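Local structure of probable O-methyltransferase (Mycobacterium tuberculosis, 6JCL) at residues K96-A101 / V114-G119; V89-Q94 / L122-T127; V64-T69 / I76-G81. The protein transfers a methyl group from S-adenosyl-L-methionine to catechol-like compounds, with a divalent metal cation as cofactor, and works as a homodimer. All coordinates share one frame; numbering follows the deposited sequence.

Interaction 1: residues K96-A101 / V114-G119; sequences KHAEVA and VEVVVG. With SAH (S-adenosyl-L-homocysteine), chain I.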
loop_
_atom_site.group_PDB
_atom_site.type_symbol
_atom_site.label_atom_id
_atom_site.label_comp_id
_atom_site.label_asym_id
_atom_site.label_seq_id
_atom_site.Cartn_x
_atom_site.Cartn_y
_atom_site.Cartn_z
ATOM N N LYS A 96 14.752 20.643 -18.032
ATOM C CA LYS A 96 13.979 20.071 -19.125
ATOM C C LYS A 96 12.891 19.134 -18.605
ATOM O O LYS A 96 11.773 19.122 -19.134
ATOM C CB LYS A 96 14.910 19.350 -20.097
ATOM C CG LYS A 96 14.210 18.854 -21.342
ATOM C CD LYS A 96 15.075 17.856 -22.092
ATOM C CE LYS A 96 14.399 17.419 -23.379
ATOM N NZ LYS A 96 15.125 16.298 -24.032
ATOM N N HIS A 97 13.187 18.346 -17.564
ATOM C CA HIS A 97 12.142 17.518 -16.962
ATOM C C HIS A 97 11.038 18.392 -16.380
ATOM O O HIS A 97 9.850 18.136 -16.593
ATOM C CB HIS A 97 12.740 16.613 -15.881
ATOM C CG HIS A 97 13.721 15.626 -16.424
ATOM N ND1 HIS A 97 14.236 14.592 -15.673
ATOM C CD2 HIS A 97 14.293 15.527 -17.648
ATOM C CE1 HIS A 97 15.069 13.886 -16.417
ATOM N NE2 HIS A 97 15.139 14.447 -17.612
ATOM N N ALA A 98 11.415 19.446 -15.658
ATOM C CA ALA A 98 10.409 20.328 -15.068
ATOM C C ALA A 98 9.496 20.927 -16.131
ATOM O O ALA A 98 8.280 21.026 -15.928
ATOM C CB ALA A 98 11.080 21.445 -14.272
ATOM N N GLU A 99 10.060 21.329 -17.274
ATOM C CA GLU A 99 9.237 21.948 -18.315
ATOM C C GLU A 99 8.231 20.964 -18.896
ATOM O O GLU A 99 7.055 21.310 -19.099
ATOM C CB GLU A 99 10.129 22.523 -19.417
ATOM C CG GLU A 99 9.690 23.890 -19.920
ATOM C CD GLU A 99 9.294 24.850 -18.792
ATOM O OE1 GLU A 99 8.323 25.611 -18.982
ATOM O OE2 GLU A 99 9.952 24.861 -17.727
ATOM N N VAL A 100 8.674 19.736 -19.161
ATOM C CA VAL A 100 7.774 18.684 -19.627
ATOM C C VAL A 100 6.697 18.401 -18.591
ATOM O O VAL A 100 5.514 18.262 -18.929
ATOM C CB VAL A 100 8.581 17.418 -19.973
ATOM C CG1 VAL A 100 7.644 16.220 -20.226
ATOM C CG2 VAL A 100 9.471 17.678 -21.170
ATOM N N ALA A 101 7.089 18.303 -17.311
ATOM C CA ALA A 101 6.128 18.009 -16.250
ATOM C C ALA A 101 5.060 19.091 -16.143
ATOM O O ALA A 101 3.880 18.789 -15.918
ATOM C CB ALA A 101 6.846 17.838 -14.908
ATOM N N VAL A 114 -0.380 22.217 -8.291
ATOM C CA VAL A 114 0.975 21.669 -8.260
ATOM C C VAL A 114 1.978 22.776 -8.544
ATOM O O VAL A 114 1.807 23.551 -9.493
ATOM C CB VAL A 114 1.154 20.522 -9.280
ATOM C CG1 VAL A 114 2.575 19.939 -9.196
ATOM C CG2 VAL A 114 0.097 19.461 -9.076
ATOM N N GLU A 115 3.008 22.864 -7.706
ATOM C CA GLU A 115 4.167 23.710 -7.963
ATOM C C GLU A 115 5.368 22.806 -8.194
ATOM O O GLU A 115 5.711 21.994 -7.327
ATOM C CB GLU A 115 4.430 24.661 -6.792
ATOM C CG GLU A 115 5.533 25.661 -7.048
ATOM C CD GLU A 115 5.815 26.537 -5.840
ATOM O OE1 GLU A 115 5.476 26.120 -4.711
ATOM O OE2 GLU A 115 6.361 27.647 -6.020
ATOM N N VAL A 116 6.004 22.951 -9.353
ATOM C CA VAL A 116 7.289 22.316 -9.626
ATOM C C VAL A 116 8.381 23.301 -9.219
ATOM O O VAL A 116 8.446 24.428 -9.731
ATOM C CB VAL A 116 7.412 21.922 -11.109
ATOM C CG1 VAL A 116 8.685 21.109 -11.372
ATOM C CG2 VAL A 116 6.172 21.144 -11.569
ATOM N N VAL A 117 9.226 22.893 -8.281
ATOM C CA VAL A 117 10.284 23.744 -7.746
ATOM C C VAL A 117 11.585 23.215 -8.316
ATOM O O VAL A 117 11.957 22.067 -8.050
ATOM C CB VAL A 117 10.309 23.715 -6.209
ATOM C CG1 VAL A 117 11.508 24.487 -5.657
ATOM C CG2 VAL A 117 9.005 24.239 -5.651
ATOM N N VAL A 118 12.288 24.046 -9.085
ATOM C CA VAL A 118 13.428 23.569 -9.855
ATOM C C VAL A 118 14.712 23.803 -9.074
ATOM O O VAL A 118 14.962 24.910 -8.575
ATOM C CB VAL A 118 13.486 24.252 -11.229
ATOM C CG1 VAL A 118 14.682 23.757 -12.029
ATOM C CG2 VAL A 118 12.187 23.980 -11.986
ATOM N N GLY A 119 15.541 22.766 -9.007
ATOM C CA GLY A 119 16.830 22.840 -8.363
ATOM C C GLY A 119 17.126 21.550 -7.636
ATOM O O GLY A 119 16.246 20.703 -7.453
HETATM N N SAH I . 8.539 10.173 -9.717
HETATM C CA SAH I . 8.603 10.093 -11.185
HETATM C CB SAH I . 9.964 9.550 -11.611
HETATM C CG SAH I . 11.155 10.295 -11.016
HETATM S SD SAH I . 12.673 9.788 -11.865
HETATM C C SAH I . 7.486 9.218 -11.738
HETATM O O SAH I . 6.765 9.587 -12.673
HETATM O OXT SAH I . 7.279 8.132 -11.212
HETATM C "C5'" SAH I . 13.833 10.662 -10.786
HETATM C "C4'" SAH I . 13.859 12.178 -11.006
HETATM O "O4'" SAH I . 14.641 12.746 -9.975
HETATM C "C3'" SAH I . 14.517 12.630 -12.317
HETATM O "O3'" SAH I . 13.615 13.500 -13.001
HETATM C "C2'" SAH I . 15.766 13.384 -11.892
HETATM O "O2'" SAH I . 16.149 14.432 -12.775
HETATM C "C1'" SAH I . 15.374 13.840 -10.484
HETATM N N9 SAH I . 16.498 14.167 -9.594
HETATM C C8 SAH I . 17.711 13.514 -9.515
HETATM N N7 SAH I . 18.445 14.136 -8.566
HETATM C C5 SAH I . 17.712 15.153 -8.045
HETATM C C6 SAH I . 18.003 16.101 -7.064
HETATM N N6 SAH I . 19.184 16.121 -6.437
HETATM N N1 SAH I . 17.035 17.022 -6.741
HETATM C C2 SAH I . 15.813 17.031 -7.398
HETATM N N3 SAH I . 15.532 16.103 -8.379
HETATM C C4 SAH I . 16.487 15.179 -8.686
#
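A98 and V116 bring helix 95-107 nearest to strand 114-118, their CA atoms 6.6 Å apart. A98 points toward the strand, and V116 and V118, two residues apart, both turn toward the helix. The methyl of A98 reaches the two valines together: its CB lies 3.6 Å from V118 CG2 and 3.8 Å from V116 CG1. The valines use different branches. V116 offers the methyl anti to its own backbone N (chi1 -173°), whereas V118 offers the one beside its N. This small apolar seam belongs to the beta-alpha-beta unit of strand 87-92, helix 95-107 and strand 114-118 in the Rossmann-like methyltransferase fold, strand 114-118 being the outermost of the parallel strands. R102, one turn further along the helix, touches V118 and donates from NH2 to the carbonyl O of V116. Near the start of the helix H97 turns to the bound product instead: its ND1 gives a nearly straight bond to O3' of S-adenosyl-L-homocysteine (3.0 Å, 163°), with the ribose at the edge of the imidazole. G119, just beyond the strand, places its carbonyl O 3.7 Å from C2 of the adenine.

Interaction 2: residues V89-Q94 / L122-T127; sequences VTLEYQ and LDTLPT. With SAH (S-adenosyl-L-homocysteine), chain I.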
loop_
_atom_site.group_PDB
_atom_site.type_symbol
_atom_site.label_atom_id
_atom_site.label_comp_id
_atom_site.label_asym_id
_atom_site.label_seq_id
_atom_site.Cartn_x
_atom_site.Cartn_y
_atom_site.Cartn_z
ATOM N N VAL A 89 3.744 19.972 -3.852
ATOM C CA VAL A 89 5.033 20.581 -4.151
ATOM C C VAL A 89 5.934 19.456 -4.641
ATOM O O VAL A 89 6.131 18.465 -3.930
ATOM C CB VAL A 89 5.632 21.277 -2.917
ATOM C CG1 VAL A 89 7.005 21.864 -3.233
ATOM C CG2 VAL A 89 4.687 22.361 -2.406
ATOM N N THR A 90 6.463 19.583 -5.855
ATOM C CA THR A 90 7.326 18.544 -6.402
ATOM C C THR A 90 8.665 19.149 -6.813
ATOM O O THR A 90 8.713 20.236 -7.398
ATOM C CB THR A 90 6.644 17.781 -7.569
ATOM O OG1 THR A 90 7.489 16.703 -8.004
ATOM C CG2 THR A 90 6.301 18.686 -8.764
ATOM N N LEU A 91 9.750 18.440 -6.480
ATOM C CA LEU A 91 11.116 18.932 -6.626
ATOM C C LEU A 91 11.808 18.231 -7.791
ATOM O O LEU A 91 11.815 16.998 -7.861
ATOM C CB LEU A 91 11.916 18.699 -5.337
ATOM C CG LEU A 91 11.263 19.239 -4.059
ATOM C CD1 LEU A 91 12.200 19.091 -2.866
ATOM C CD2 LEU A 91 10.809 20.719 -4.202
ATOM N N GLU A 92 12.426 19.015 -8.676
ATOM C CA GLU A 92 13.055 18.457 -9.874
ATOM C C GLU A 92 14.297 19.276 -10.186
ATOM O O GLU A 92 14.206 20.499 -10.264
ATOM C CB GLU A 92 12.085 18.508 -11.059
ATOM C CG GLU A 92 12.682 18.052 -12.380
ATOM C CD GLU A 92 13.336 16.686 -12.280
ATOM O OE1 GLU A 92 12.677 15.731 -11.787
ATOM O OE2 GLU A 92 14.517 16.573 -12.683
ATOM N N TYR A 93 15.451 18.634 -10.344
ATOM C CA TYR A 93 16.622 19.459 -10.620
ATOM C C TYR A 93 16.941 19.622 -12.107
ATOM O O TYR A 93 17.793 20.450 -12.432
ATOM C CB TYR A 93 17.822 18.995 -9.790
ATOM C CG TYR A 93 18.696 17.894 -10.293
ATOM C CD1 TYR A 93 18.168 16.706 -10.762
ATOM C CD2 TYR A 93 20.075 18.005 -10.184
ATOM C CE1 TYR A 93 19.009 15.676 -11.196
ATOM C CE2 TYR A 93 20.914 16.989 -10.599
ATOM C CZ TYR A 93 20.377 15.826 -11.098
ATOM O OH TYR A 93 21.229 14.822 -11.501
ATOM N N GLN A 94 16.350 18.825 -13.011
ATOM C CA GLN A 94 16.612 18.994 -14.448
ATOM C C GLN A 94 15.591 19.961 -15.027
ATOM O O GLN A 94 14.404 19.607 -15.098
ATOM C CB GLN A 94 16.492 17.684 -15.205
ATOM C CG GLN A 94 17.574 16.691 -14.982
ATOM C CD GLN A 94 18.869 17.011 -15.708
ATOM O OE1 GLN A 94 18.963 17.956 -16.521
ATOM N NE2 GLN A 94 19.883 16.210 -15.426
ATOM N N LEU A 122 18.318 19.084 -2.144
ATOM C CA LEU A 122 18.998 19.462 -0.910
ATOM C C LEU A 122 19.071 20.971 -0.747
ATOM O O LEU A 122 19.202 21.460 0.386
ATOM C CB LEU A 122 20.416 18.882 -0.885
ATOM C CG LEU A 122 20.554 17.371 -0.631
ATOM C CD1 LEU A 122 22.011 16.942 -0.748
ATOM C CD2 LEU A 122 19.980 16.988 0.722
ATOM N N ASP A 123 19.020 21.718 -1.854
ATOM C CA ASP A 123 19.055 23.172 -1.804
ATOM C C ASP A 123 17.673 23.796 -1.715
ATOM O O ASP A 123 17.546 24.900 -1.173
ATOM C CB ASP A 123 19.778 23.729 -3.031
ATOM C CG ASP A 123 21.209 23.242 -3.129
ATOM O OD1 ASP A 123 21.818 22.962 -2.069
ATOM O OD2 ASP A 123 21.722 23.132 -4.263
ATOM N N THR A 124 16.642 23.141 -2.256
ATOM C CA THR A 124 15.312 23.746 -2.242
ATOM C C THR A 124 14.482 23.327 -1.031
ATOM O O THR A 124 13.666 24.123 -0.556
ATOM C CB THR A 124 14.543 23.415 -3.531
ATOM O OG1 THR A 124 14.438 21.995 -3.694
ATOM C CG2 THR A 124 15.245 24.027 -4.747
ATOM N N LEU A 125 14.692 22.115 -0.505
ATOM C CA LEU A 125 13.979 21.679 0.697
ATOM C C LEU A 125 14.037 22.680 1.848
ATOM O O LEU A 125 12.997 22.866 2.505
ATOM C CB LEU A 125 14.513 20.309 1.155
ATOM C CG LEU A 125 13.930 19.113 0.389
ATOM C CD1 LEU A 125 14.770 17.836 0.542
ATOM C CD2 LEU A 125 12.478 18.839 0.803
ATOM N N PRO A 126 15.177 23.324 2.162
ATOM C CA PRO A 126 15.191 24.340 3.236
ATOM C C PRO A 126 14.402 25.609 2.924
ATOM O O PRO A 126 14.177 26.410 3.839
ATOM C CB PRO A 126 16.682 24.675 3.398
ATOM C CG PRO A 126 17.419 23.582 2.745
ATOM C CD PRO A 126 16.542 23.004 1.693
ATOM N N THR A 127 14.014 25.843 1.674
ATOM C CA THR A 127 13.286 27.049 1.309
ATOM C C THR A 127 11.783 26.836 1.254
ATOM O O THR A 127 11.043 27.811 1.073
ATOM C CB THR A 127 13.760 27.565 -0.058
ATOM O OG1 THR A 127 13.288 26.681 -1.087
ATOM C CG2 THR A 127 15.276 27.641 -0.097
HETATM N N SAH I . 8.539 10.173 -9.717
HETATM C CA SAH I . 8.603 10.093 -11.185
HETATM C CB SAH I . 9.964 9.550 -11.611
HETATM C CG SAH I . 11.155 10.295 -11.016
HETATM S SD SAH I . 12.673 9.788 -11.865
HETATM C C SAH I . 7.486 9.218 -11.738
HETATM O O SAH I . 6.765 9.587 -12.673
HETATM O OXT SAH I . 7.279 8.132 -11.212
HETATM C "C5'" SAH I . 13.833 10.662 -10.786
HETATM C "C4'" SAH I . 13.859 12.178 -11.006
HETATM O "O4'" SAH I . 14.641 12.746 -9.975
HETATM C "C3'" SAH I . 14.517 12.630 -12.317
HETATM O "O3'" SAH I . 13.615 13.500 -13.001
HETATM C "C2'" SAH I . 15.766 13.384 -11.892
HETATM O "O2'" SAH I . 16.149 14.432 -12.775
HETATM C "C1'" SAH I . 15.374 13.840 -10.484
HETATM N N9 SAH I . 16.498 14.167 -9.594
HETATM C C8 SAH I . 17.711 13.514 -9.515
HETATM N N7 SAH I . 18.445 14.136 -8.566
HETATM C C5 SAH I . 17.712 15.153 -8.045
HETATM C C6 SAH I . 18.003 16.101 -7.064
HETATM N N6 SAH I . 19.184 16.121 -6.437
HETATM N N1 SAH I . 17.035 17.022 -6.741
HETATM C C2 SAH I . 15.813 17.031 -7.398
HETATM N N3 SAH I . 15.532 16.103 -8.379
HETATM C C4 SAH I . 16.487 15.179 -8.686
#
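L91, on strand 87-92, sends its side chain toward T124 of the short helix 121-124 and L125 of the 3-10 turn that follows. Its CB leads to a CG set anti to the carbonyl carbon (chi1 -53°), and the contact is made by the two terminal methyls. CD1 lies 3.7 Å from L125 CG and equally near L125 CD2, the L91 and L125 side chains running roughly perpendicular; it also comes close to the T124 hydroxyl. CD2 approaches the same OG1 at 3.9 Å, as L91 and T124 pass alongside with their ends heading opposite ways. T127 N and OG1 both donate to T124 O; the hydroxyl bond of 2.6 Å lies in the carbonyl plane, on a lone pair.

The next residue, E92, points away from helix 121-124 and grips the ribose of S-adenosyl-L-homocysteine. A bend at chi2 (53°) turns the carboxylate to the ribose diol, where O3' donates to OE1 (2.7 Å) and O2' to OE2 (2.7 Å). This two-pronged hold by an acidic residue at the end of the second strand is a hallmark of class I methyltransferases. OE2 also accepts the backbone N of Q94 on its anti side, and OE1 accepts the backbone N of L70. Y93 turns one face to the adenine, the planes tilted by nearly 30° and C6 lying over the rim of the phenol ring; the nearest approach is at Y93 CD1 and CE1. The contact with the helix is thus mainly apolar, the T124 hydroxyl meeting L91 only by van der Waals contact, while the polar chemistry is gathered at the strand's end: four donors converge on one carboxylate, which is consistent with an ionised E92 whose carboxylate is fixed in its rotation facing the ribose diol.

Interaction 3: residues V64-T69 / I76-G81; sequences VLEIGT and IWLARG. With SAH (S-adenosyl-L-homocysteine), chain I.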
loop_
_atom_site.group_PDB
_atom_site.type_symbol
_atom_site.label_atom_id
_atom_site.label_comp_id
_atom_site.label_asym_id
_atom_site.label_seq_id
_atom_site.Cartn_x
_atom_site.Cartn_y
_atom_site.Cartn_z
ATOM N N VAL A 64 1.116 17.779 -0.137
ATOM C CA VAL A 64 1.914 16.632 -0.552
ATOM C C VAL A 64 3.265 17.133 -1.035
ATOM O O VAL A 64 3.341 18.151 -1.730
ATOM C CB VAL A 64 1.214 15.815 -1.655
ATOM C CG1 VAL A 64 2.061 14.584 -2.030
ATOM C CG2 VAL A 64 -0.191 15.420 -1.196
ATOM N N LEU A 65 4.329 16.450 -0.626
ATOM C CA LEU A 65 5.683 16.743 -1.078
ATOM C C LEU A 65 6.180 15.564 -1.905
ATOM O O LEU A 65 6.088 14.415 -1.468
ATOM C CB LEU A 65 6.623 16.998 0.103
ATOM C CG LEU A 65 8.121 17.099 -0.224
ATOM C CD1 LEU A 65 8.405 18.313 -1.132
ATOM C CD2 LEU A 65 8.917 17.213 1.071
ATOM N N GLU A 66 6.658 15.839 -3.108
ATOM C CA GLU A 66 7.276 14.818 -3.946
ATOM C C GLU A 66 8.695 15.244 -4.305
ATOM O O GLU A 66 8.950 16.413 -4.626
ATOM C CB GLU A 66 6.471 14.568 -5.207
ATOM C CG GLU A 66 7.201 13.669 -6.218
ATOM C CD GLU A 66 6.344 13.458 -7.446
ATOM O OE1 GLU A 66 6.189 14.436 -8.212
ATOM O OE2 GLU A 66 5.797 12.341 -7.620
ATOM N N ILE A 67 9.624 14.303 -4.211
ATOM C CA ILE A 67 11.015 14.564 -4.559
ATOM C C ILE A 67 11.344 13.671 -5.755
ATOM O O ILE A 67 11.409 12.442 -5.622
ATOM C CB ILE A 67 11.953 14.310 -3.371
ATOM C CG1 ILE A 67 11.372 14.985 -2.112
ATOM C CG2 ILE A 67 13.333 14.882 -3.652
ATOM C CD1 ILE A 67 12.243 14.838 -0.856
ATOM N N GLY A 68 11.521 14.286 -6.927
ATOM C CA GLY A 68 11.789 13.572 -8.169
ATOM C C GLY A 68 10.581 13.565 -9.092
ATOM O O GLY A 68 9.767 12.645 -9.034
ATOM N N THR A 69 10.464 14.575 -9.954
ATOM C CA THR A 69 9.255 14.780 -10.752
ATOM C C THR A 69 9.267 14.011 -12.064
ATOM O O THR A 69 8.227 13.484 -12.485
ATOM C CB THR A 69 9.086 16.277 -11.052
ATOM O OG1 THR A 69 9.222 17.031 -9.838
ATOM C CG2 THR A 69 7.701 16.579 -11.660
ATOM N N ILE A 76 0.887 13.686 -11.173
ATOM C CA ILE A 76 -0.508 13.762 -11.584
ATOM C C ILE A 76 -1.372 12.909 -10.664
ATOM O O ILE A 76 -2.432 13.346 -10.201
ATOM C CB ILE A 76 -0.656 13.325 -13.057
ATOM C CG1 ILE A 76 -0.111 14.409 -14.004
ATOM C CG2 ILE A 76 -2.117 13.013 -13.372
ATOM C CD1 ILE A 76 0.116 13.922 -15.467
ATOM N N TRP A 77 -0.930 11.677 -10.389
ATOM C CA TRP A 77 -1.672 10.779 -9.508
ATOM C C TRP A 77 -1.780 11.342 -8.094
ATOM O O TRP A 77 -2.847 11.278 -7.465
ATOM C CB TRP A 77 -0.979 9.421 -9.479
ATOM C CG TRP A 77 -1.210 8.548 -10.694
ATOM C CD1 TRP A 77 -0.273 8.155 -11.615
ATOM C CD2 TRP A 77 -2.444 7.920 -11.082
ATOM N NE1 TRP A 77 -0.854 7.311 -12.549
ATOM C CE2 TRP A 77 -2.176 7.139 -12.232
ATOM C CE3 TRP A 77 -3.742 7.921 -10.552
ATOM C CZ2 TRP A 77 -3.163 6.385 -12.875
ATOM C CZ3 TRP A 77 -4.735 7.173 -11.202
ATOM C CH2 TRP A 77 -4.434 6.423 -12.358
ATOM N N LEU A 78 -0.687 11.900 -7.572
ATOM C CA LEU A 78 -0.751 12.497 -6.240
ATOM C C LEU A 78 -1.722 13.666 -6.221
ATOM O O LEU A 78 -2.526 13.800 -5.290
ATOM C CB LEU A 78 0.641 12.960 -5.805
ATOM C CG LEU A 78 1.566 11.806 -5.451
ATOM C CD1 LEU A 78 3.011 12.313 -5.342
ATOM C CD2 LEU A 78 1.097 11.159 -4.152
ATOM N N ALA A 79 -1.701 14.491 -7.276
ATOM C CA ALA A 79 -2.581 15.658 -7.326
ATOM C C ALA A 79 -4.036 15.236 -7.446
ATOM O O ALA A 79 -4.921 15.861 -6.859
ATOM C CB ALA A 79 -2.191 16.574 -8.482
ATOM N N ARG A 80 -4.291 14.157 -8.184
ATOM C CA ARG A 80 -5.637 13.612 -8.248
ATOM C C ARG A 80 -6.120 13.187 -6.871
ATOM O O ARG A 80 -7.280 13.437 -6.504
ATOM C CB ARG A 80 -5.652 12.426 -9.211
ATOM C CG ARG A 80 -5.636 12.836 -10.670
ATOM C CD ARG A 80 -5.367 11.598 -11.530
ATOM N NE ARG A 80 -5.568 11.902 -12.938
ATOM C CZ ARG A 80 -5.395 11.033 -13.929
ATOM N NH1 ARG A 80 -5.620 11.420 -15.178
ATOM N NH2 ARG A 80 -4.990 9.788 -13.671
ATOM N N GLY A 81 -5.245 12.541 -6.095
ATOM C CA GLY A 81 -5.640 12.066 -4.782
ATOM C C GLY A 81 -5.820 13.184 -3.775
ATOM O O GLY A 81 -6.673 13.088 -2.891
HETATM N N SAH I . 8.539 10.173 -9.717
HETATM C CA SAH I . 8.603 10.093 -11.185
HETATM C CB SAH I . 9.964 9.550 -11.611
HETATM C CG SAH I . 11.155 10.295 -11.016
HETATM S SD SAH I . 12.673 9.788 -11.865
HETATM C C SAH I . 7.486 9.218 -11.738
HETATM O O SAH I . 6.765 9.587 -12.673
HETATM O OXT SAH I . 7.279 8.132 -11.212
HETATM C "C5'" SAH I . 13.833 10.662 -10.786
HETATM C "C4'" SAH I . 13.859 12.178 -11.006
HETATM O "O4'" SAH I . 14.641 12.746 -9.975
HETATM C "C3'" SAH I . 14.517 12.630 -12.317
HETATM O "O3'" SAH I . 13.615 13.500 -13.001
HETATM C "C2'" SAH I . 15.766 13.384 -11.892
HETATM O "O2'" SAH I . 16.149 14.432 -12.775
HETATM C "C1'" SAH I . 15.374 13.840 -10.484
HETATM N N9 SAH I . 16.498 14.167 -9.594
HETATM C C8 SAH I . 17.711 13.514 -9.515
HETATM N N7 SAH I . 18.445 14.136 -8.566
HETATM C C5 SAH I . 17.712 15.153 -8.045
HETATM C C6 SAH I . 18.003 16.101 -7.064
HETATM N N6 SAH I . 19.184 16.121 -6.437
HETATM N N1 SAH I . 17.035 17.022 -6.741
HETATM C C2 SAH I . 15.813 17.031 -7.398
HETATM N N3 SAH I . 15.532 16.103 -8.379
HETATM C C4 SAH I . 16.487 15.179 -8.686
#
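A buried, mainly apolar strand-to-helix contact joins strand 63-67 to helix 73-82, the first two elements of a beta-alpha-beta unit near the centre of the Rossmann-like fold. V64 and E66, alternate residues of the strand, point toward the helix, and L78 meets V64 with both methyls and E66 with CD1. CD1 of L78 lies 4.1 Å from V64 CG1, and CD2 is equally near it, the two side chains meeting at a slant. CD1 also rests 3.6 Å from E66 OE2, a methyl set against a carboxylate oxygen. The chain of E66 runs extended beyond CG, with CG anti to the backbone N (chi1 171°), which carries the acid past L78 to polar partners: OE2 bonds with S74 OG, and OE1 with the hydroxyls of T75 and T90. That buried carboxylate is therefore satisfied by hydroxyls beside the cofactor pocket. Beyond the strand, the glycine-rich loop begins at G68, whose carbonyl O accepts the amino N of S-adenosyl-L-homocysteine at 2.8 Å. Backbone bonds tie V64 to V89 of strand 87-92 on one flank and L65 to L135 of strand 133-138 on the other. L78 also touches L135 and reaches L52 of helix 46-58, while W77 and R80, also on helix 73-82, pack on helices 25-36 and 46-58.

How the interactions relate
Along the chain interaction 3 closes first; interaction 2 then opens, and interaction 1 falls between its two segments. Their centres lie 10 Å (1 and 2), 12 Å (1 and 3) and 13 Å (2 and 3) apart, around three neighbouring parallel strands, 114-118, 87-92 and 63-67. In the middle strand, T90 and E92 pair by backbone with V117 and G119, and T90 OG1 bonds with T69 OG1. Helices 73-82 and 95-107 pack against these strands in interactions 3 and 1; helix 121-124 directly follows strand 114-118, and interaction 2 returns from it to strand 87-92. Residues at and just beyond the strand ends, with H97 of helix 95-107, converge on S-adenosyl-L-homocysteine.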